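Local atomic coordinates of coproheme decarboxylase (Thermus thermophilus, PDB entry 1VDH), a protein that catalyses the hydrogen peroxide-dependent decarboxylation of coproheme to heme b, the last step of the coproporphyrin-dependent pathway. Residues T11-W15 with L132-V136; C143-K149 with W196-L202. One frame throughout, in Å; residues are numbered along the deposited sequence.

Both interactions reach one curled antiparallel sheet, and their centres lie about 15 Å apart with nearest atoms about 6 Å apart, so they do not touch. Interaction 1 rests a loop against strand 10-24; farther along the chain, interaction 2 pairs strand 141-152 with strand 198-204. Both lie near residues predicted to bind coproheme. Arg131 immediately precedes residues 132-136 in the same loop, its side chain about 6 Å from that of Leu132, while Tyr145 to Lys149 make up most of segment 143-149. Gln185, another predicted binding residue, lies close to interaction 2, its side chain about 4 Å from that of Leu202, and farther from interaction 1, about 9 Å from that of Pro134.

Interaction 1 (T11-W15 with L132-V136)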
loop_
_atom_site.group_PDB
_atom_site.type_symbol
_atom_site.label_atom_id
_atom_site.label_comp_id
_atom_site.label_asym_id
_atom_site.label_seq_id
_atom_site.Cartn_x
_atom_site.Cartn_y
_atom_site.Cartn_z
ATOM N N THR A 11 9.226 0.441 -32.344
ATOM C CA THR A 11 10.278 0.756 -31.385
ATOM C C THR A 11 11.644 0.223 -31.796
ATOM O O THR A 11 11.754 -0.717 -32.585
ATOM C CB THR A 11 9.980 0.186 -29.967
ATOM O OG1 THR A 11 9.876 -1.242 -30.028
ATOM C CG2 THR A 11 8.698 0.764 -29.394
ATOM N N LEU A 12 12.673 0.854 -31.242
ATOM C CA LEU A 12 14.060 0.473 -31.441
ATOM C C LEU A 12 14.624 0.399 -30.029
ATOM O O LEU A 12 14.487 1.351 -29.255
ATOM C CB LEU A 12 14.824 1.535 -32.241
ATOM C CG LEU A 12 14.468 1.713 -33.720
ATOM C CD1 LEU A 12 15.352 2.799 -34.326
ATOM C CD2 LEU A 12 14.659 0.399 -34.463
ATOM N N GLU A 13 15.209 -0.740 -29.677
ATOM C CA GLU A 13 15.782 -0.921 -28.348
ATOM C C GLU A 13 17.281 -0.686 -28.345
ATOM O O GLU A 13 17.979 -1.076 -29.281
ATOM C CB GLU A 13 15.491 -2.330 -27.821
ATOM C CG GLU A 13 14.063 -2.541 -27.331
ATOM C CD GLU A 13 13.032 -2.433 -28.437
ATOM O OE1 GLU A 13 13.187 -3.119 -29.469
ATOM O OE2 GLU A 13 12.066 -1.665 -28.272
ATOM N N GLY A 14 17.765 -0.058 -27.276
ATOM C CA GLY A 14 19.182 0.212 -27.136
ATOM C C GLY A 14 19.716 -0.453 -25.884
ATOM O O GLY A 14 19.392 -1.610 -25.599
ATOM N N TRP A 15 20.526 0.277 -25.126
ATOM C CA TRP A 15 21.100 -0.249 -23.892
ATOM C C TRP A 15 20.041 -0.576 -22.845
ATOM O O TRP A 15 18.981 0.055 -22.796
ATOM C CB TRP A 15 22.077 0.762 -23.280
ATOM C CG TRP A 15 23.476 0.725 -23.827
ATOM C CD1 TRP A 15 24.056 -0.276 -24.561
ATOM C CD2 TRP A 15 24.482 1.732 -23.659
ATOM N NE1 TRP A 15 25.364 0.046 -24.853
ATOM C CE2 TRP A 15 25.648 1.275 -24.313
ATOM C CE3 TRP A 15 24.510 2.981 -23.018
ATOM C CZ2 TRP A 15 26.831 2.022 -24.346
ATOM C CZ3 TRP A 15 25.687 3.725 -23.051
ATOM C CH2 TRP A 15 26.831 3.242 -23.712
ATOM N N LEU A 132 20.398 5.449 -28.797
ATOM C CA LEU A 132 20.246 4.059 -28.370
ATOM C C LEU A 132 21.233 3.736 -27.253
ATOM O O LEU A 132 20.968 2.891 -26.403
ATOM C CB LEU A 132 20.484 3.101 -29.541
ATOM C CG LEU A 132 19.466 3.127 -30.684
ATOM C CD1 LEU A 132 19.949 2.245 -31.837
ATOM C CD2 LEU A 132 18.112 2.658 -30.172
ATOM N N THR A 133 22.354 4.449 -27.243
ATOM C CA THR A 133 23.400 4.244 -26.249
ATOM C C THR A 133 23.763 5.560 -25.560
ATOM O O THR A 133 24.914 6.002 -25.604
ATOM C CB THR A 133 24.655 3.640 -26.917
ATOM O OG1 THR A 133 25.092 4.502 -27.978
ATOM C CG2 THR A 133 24.330 2.277 -27.502
ATOM N N PRO A 134 22.803 6.150 -24.827
ATOM C CA PRO A 134 23.035 7.420 -24.133
ATOM C C PRO A 134 23.986 7.334 -22.945
ATOM O O PRO A 134 23.859 6.456 -22.087
ATOM C CB PRO A 134 21.628 7.819 -23.691
ATOM C CG PRO A 134 21.018 6.488 -23.329
ATOM C CD PRO A 134 21.479 5.593 -24.477
ATOM N N ARG A 135 24.961 8.235 -22.921
ATOM C CA ARG A 135 25.914 8.293 -21.820
ATOM C C ARG A 135 25.342 9.201 -20.749
ATOM O O ARG A 135 24.750 10.234 -21.057
ATOM C CB ARG A 135 27.264 8.848 -22.280
ATOM C CG ARG A 135 28.252 7.800 -22.758
ATOM C CD ARG A 135 27.791 7.116 -24.037
ATOM N NE ARG A 135 28.850 6.282 -24.598
ATOM C CZ ARG A 135 28.756 5.611 -25.743
ATOM N NH1 ARG A 135 29.786 4.887 -26.168
ATOM N NH2 ARG A 135 27.631 5.641 -26.447
ATOM N N VAL A 136 25.510 8.802 -19.493
ATOM C CA VAL A 136 25.024 9.579 -18.359
ATOM C C VAL A 136 25.936 10.794 -18.147
ATOM O O VAL A 136 27.150 10.640 -18.009
ATOM C CB VAL A 136 25.031 8.715 -17.076
ATOM C CG1 VAL A 136 24.617 9.534 -15.886
ATOM C CG2 VAL A 136 24.111 7.516 -17.245
#
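Thr133 sits on the indole of Trp15: its CB lies 3.6 Å from the centroid of the six-membered ring and only 8° off the ring normal, a CH-pi contact over the face. The methyl, turned beside the backbone N, covers the same face a little closer to the pyrrole side, with CG2 3.6 Å from Trp15 CE2. Arg135 meets the far corner of the same ring. Its chain bends at chi2 (66°), and CH2 of Trp15 ends up over the middle of the guanidinium face, 3.7 Å from Arg135 CZ; the two planes are 48° apart, so the groups are not stacked flat. At the rim of the indole, Pro134 O comes close to the ring plane, 3.4 Å from Trp15 CZ3.

The segments belong to a chlorite dismutase-family barrel. Strand 10-24 already has strands 74-80 and 102-116 as sheet partners, and 132-136 is part of the irregular connection that leads from strand 102-116 to strand 141-152, carrying the chain across to the second half of the barrel.

Among the polar contacts, one backbone bond joins the two segments, Trp15 N to Leu132 O at 2.9 Å, nearly straight. The same oxygen receives a CA-H...O contact from Gly14 CA at 3.3 Å, on the side where a CB would point toward the loop. Within the loop, Arg135 NH2 donates to Thr133 O at 2.9 Å, which helps to fix the guanidinium beside the indole. Glu13 points away from the loop; its OE2 accepts from Thr11 OG1 and forms a salt bridge with Lys211 of a neighbouring subunit.

Away from the indole, Leu132 reaches back along the strand to bring CD2 within 4.0 Å of Leu12 CB, and it also touches Leu114 on strand 102-116.

Interaction 2 (C143-K149 with W196-L202); sequences CFYPMNK and WEWGVDL
Glu197 OE2 accepts the backbone N of Lys149 at 2.8 Å in a nearly straight bond (164°), the donor meeting the syn side but tilted from the carboxylate plane; Tyr158 OH adds a weak bond. The other oxygen, Glu197 OE1, takes a water at 2.6 Å that also donates to Lys149 O, and forms a salt bridge with Arg218 of a neighbouring subunit. These partners hold the carboxylate at both oxygens.

Glu197 and Trp198 both face Met147, a classic beta bulge, and the extended Glu197 side chain runs from it to Lys149. From Met147-Trp198 onward the strands run antiparallel, with further hydrogen-bonded pairs at Tyr145-Val200 and Cys143-Leu202.

On one face, Tyr145 CG sits between the backbone N and the carbonyl carbon (chi1 63°), which lays the phenol over Val200, whose CB is 3.7 Å from the ring centroid. Leu202 CD1 approaches the ring edge, 4.1 Å from Tyr145 CE2. Lys149 CG packs 3.5 Å from Trp198 CZ3.

On the other face Pro146 CG stands almost squarely over the five-membered ring of Trp196, 3.7 Å from its centroid. An alanine in place of Trp196 removes the ring under Pro146 and would probably leave a gap beside Tyr106 and Phe108.

Antiparallel pairing of this kind builds the ferredoxin-like barrel of the chlorite dismutase family, and here Tyr145, the predicted active-site residue, through Lys149 probably contribute to the coproheme pocket.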
loop_
_atom_site.group_PDB
_atom_site.type_symbol
_atom_site.label_atom_id
_atom_site.label_comp_id
_atom_site.label_asym_id
_atom_site.label_seq_id
_atom_site.Cartn_x
_atom_site.Cartn_y
_atom_site.Cartn_z
ATOM N N CYS A 143 16.410 13.470 -12.659
ATOM C CA CYS A 143 15.016 13.323 -12.268
ATOM C C CYS A 143 14.561 12.020 -12.906
ATOM O O CYS A 143 14.652 11.862 -14.128
ATOM C CB CYS A 143 14.141 14.459 -12.803
ATOM S SG CYS A 143 12.336 14.110 -12.710
ATOM N N PHE A 144 14.154 11.062 -12.080
ATOM C CA PHE A 144 13.663 9.790 -12.592
ATOM C C PHE A 144 12.238 9.538 -12.144
ATOM O O PHE A 144 11.899 9.745 -10.978
ATOM C CB PHE A 144 14.511 8.599 -12.117
ATOM C CG PHE A 144 13.855 7.259 -12.381
ATOM C CD1 PHE A 144 13.218 6.562 -11.352
ATOM C CD2 PHE A 144 13.802 6.741 -13.670
ATOM C CE1 PHE A 144 12.532 5.376 -11.609
ATOM C CE2 PHE A 144 13.118 5.555 -13.942
ATOM C CZ PHE A 144 12.480 4.871 -12.909
ATOM N N TYR A 145 11.430 9.027 -13.064
ATOM C CA TYR A 145 10.053 8.668 -12.763
ATOM C C TYR A 145 9.542 7.678 -13.791
ATOM O O TYR A 145 9.939 7.727 -14.959
ATOM C CB TYR A 145 9.138 9.899 -12.735
ATOM C CG TYR A 145 9.011 10.636 -14.053
ATOM C CD1 TYR A 145 7.955 10.371 -14.925
ATOM C CD2 TYR A 145 9.920 11.632 -14.402
ATOM C CE1 TYR A 145 7.805 11.083 -16.112
ATOM C CE2 TYR A 145 9.779 12.348 -15.585
ATOM C CZ TYR A 145 8.721 12.068 -16.433
ATOM O OH TYR A 145 8.588 12.779 -17.601
ATOM N N PRO A 146 8.768 6.681 -13.341
ATOM C CA PRO A 146 8.208 5.684 -14.250
ATOM C C PRO A 146 6.799 6.157 -14.627
ATOM O O PRO A 146 6.226 7.024 -13.951
ATOM C CB PRO A 146 8.173 4.430 -13.381
ATOM C CG PRO A 146 7.797 4.976 -12.044
ATOM C CD PRO A 146 8.645 6.241 -11.937
ATOM N N MET A 147 6.240 5.603 -15.696
ATOM C CA MET A 147 4.899 5.997 -16.116
ATOM C C MET A 147 4.276 4.975 -17.053
ATOM O O MET A 147 4.974 4.134 -17.622
ATOM C CB MET A 147 4.929 7.372 -16.812
ATOM C CG MET A 147 5.670 7.405 -18.151
ATOM S SD MET A 147 5.628 9.048 -18.952
ATOM C CE MET A 147 3.949 9.098 -19.553
ATOM N N ASN A 148 2.951 5.045 -17.161
ATOM C CA ASN A 148 2.159 4.199 -18.051
ATOM C C ASN A 148 1.335 5.139 -18.922
ATOM O O ASN A 148 1.212 6.332 -18.628
ATOM C CB ASN A 148 1.121 3.368 -17.280
ATOM C CG ASN A 148 1.731 2.409 -16.291
ATOM O OD1 ASN A 148 1.145 2.141 -15.243
ATOM N ND2 ASN A 148 2.891 1.866 -16.622
ATOM N N LYS A 149 0.762 4.585 -19.987
ATOM C CA LYS A 149 -0.135 5.335 -20.849
ATOM C C LYS A 149 -1.498 4.801 -20.424
ATOM O O LYS A 149 -1.734 3.585 -20.409
ATOM C CB LYS A 149 0.142 5.060 -22.329
ATOM C CG LYS A 149 1.144 6.031 -22.956
ATOM C CD LYS A 149 0.540 7.418 -23.139
ATOM C CE LYS A 149 1.479 8.353 -23.909
ATOM N NZ LYS A 149 2.737 8.654 -23.170
ATOM N N TRP A 196 6.032 -0.655 -14.449
ATOM C CA TRP A 196 5.489 0.444 -15.251
ATOM C C TRP A 196 5.949 0.261 -16.699
ATOM O O TRP A 196 6.934 -0.427 -16.957
ATOM C CB TRP A 196 5.968 1.797 -14.714
ATOM C CG TRP A 196 5.551 2.078 -13.288
ATOM C CD1 TRP A 196 6.129 1.585 -12.151
ATOM C CD2 TRP A 196 4.478 2.926 -12.856
ATOM N NE1 TRP A 196 5.482 2.071 -11.042
ATOM C CE2 TRP A 196 4.465 2.897 -11.444
ATOM C CE3 TRP A 196 3.525 3.710 -13.527
ATOM C CZ2 TRP A 196 3.534 3.623 -10.684
ATOM C CZ3 TRP A 196 2.596 4.434 -12.771
ATOM C CH2 TRP A 196 2.609 4.382 -11.364
ATOM N N GLU A 197 5.235 0.880 -17.633
ATOM C CA GLU A 197 5.549 0.756 -19.054
ATOM C C GLU A 197 6.805 1.485 -19.515
ATOM O O GLU A 197 7.491 1.021 -20.425
ATOM C CB GLU A 197 4.338 1.175 -19.882
ATOM C CG GLU A 197 3.160 0.225 -19.708
ATOM C CD GLU A 197 1.828 0.839 -20.091
ATOM O OE1 GLU A 197 0.809 0.145 -19.923
ATOM O OE2 GLU A 197 1.790 2.000 -20.551
ATOM N N TRP A 198 7.105 2.620 -18.890
ATOM C CA TRP A 198 8.297 3.385 -19.246
ATOM C C TRP A 198 9.009 3.947 -18.033
ATOM O O TRP A 198 8.416 4.132 -16.973
ATOM C CB TRP A 198 7.957 4.572 -20.161
ATOM C CG TRP A 198 7.529 4.193 -21.545
ATOM C CD1 TRP A 198 8.340 3.913 -22.612
ATOM C CD2 TRP A 198 6.185 4.029 -22.006
ATOM N NE1 TRP A 198 7.579 3.574 -23.706
ATOM C CE2 TRP A 198 6.253 3.637 -23.362
ATOM C CE3 TRP A 198 4.925 4.172 -21.404
ATOM C CZ2 TRP A 198 5.108 3.381 -24.128
ATOM C CZ3 TRP A 198 3.787 3.918 -22.167
ATOM C CH2 TRP A 198 3.888 3.526 -23.515
ATOM N N GLY A 199 10.299 4.191 -18.220
ATOM C CA GLY A 199 11.125 4.813 -17.209
ATOM C C GLY A 199 11.577 6.099 -17.884
ATOM O O GLY A 199 11.850 6.102 -19.091
ATOM N N VAL A 200 11.598 7.204 -17.146
ATOM C CA VAL A 200 12.028 8.479 -17.713
ATOM C C VAL A 200 13.138 9.114 -16.881
ATOM O O VAL A 200 12.992 9.285 -15.673
ATOM C CB VAL A 200 10.865 9.501 -17.801
ATOM C CG1 VAL A 200 11.357 10.802 -18.439
ATOM C CG2 VAL A 200 9.699 8.931 -18.609
ATOM N N ASP A 201 14.246 9.445 -17.540
ATOM C CA ASP A 201 15.380 10.102 -16.898
ATOM C C ASP A 201 15.580 11.473 -17.516
ATOM O O ASP A 201 15.740 11.593 -18.733
ATOM C CB ASP A 201 16.670 9.309 -17.096
ATOM C CG ASP A 201 16.710 8.057 -16.270
ATOM O OD1 ASP A 201 16.955 8.158 -15.047
ATOM O OD2 ASP A 201 16.492 6.976 -16.845
ATOM N N LEU A 202 15.518 12.505 -16.684
ATOM C CA LEU A 202 15.742 13.874 -17.140
ATOM C C LEU A 202 17.050 14.323 -16.492
ATOM O O LEU A 202 17.309 14.006 -15.333
ATOM C CB LEU A 202 14.598 14.798 -16.693
ATOM C CG LEU A 202 13.160 14.426 -17.092
ATOM C CD1 LEU A 202 12.191 15.507 -16.604
ATOM C CD2 LEU A 202 13.052 14.260 -18.602
HETATM O O HOH W 1 -1.580 1.031 -19.539
#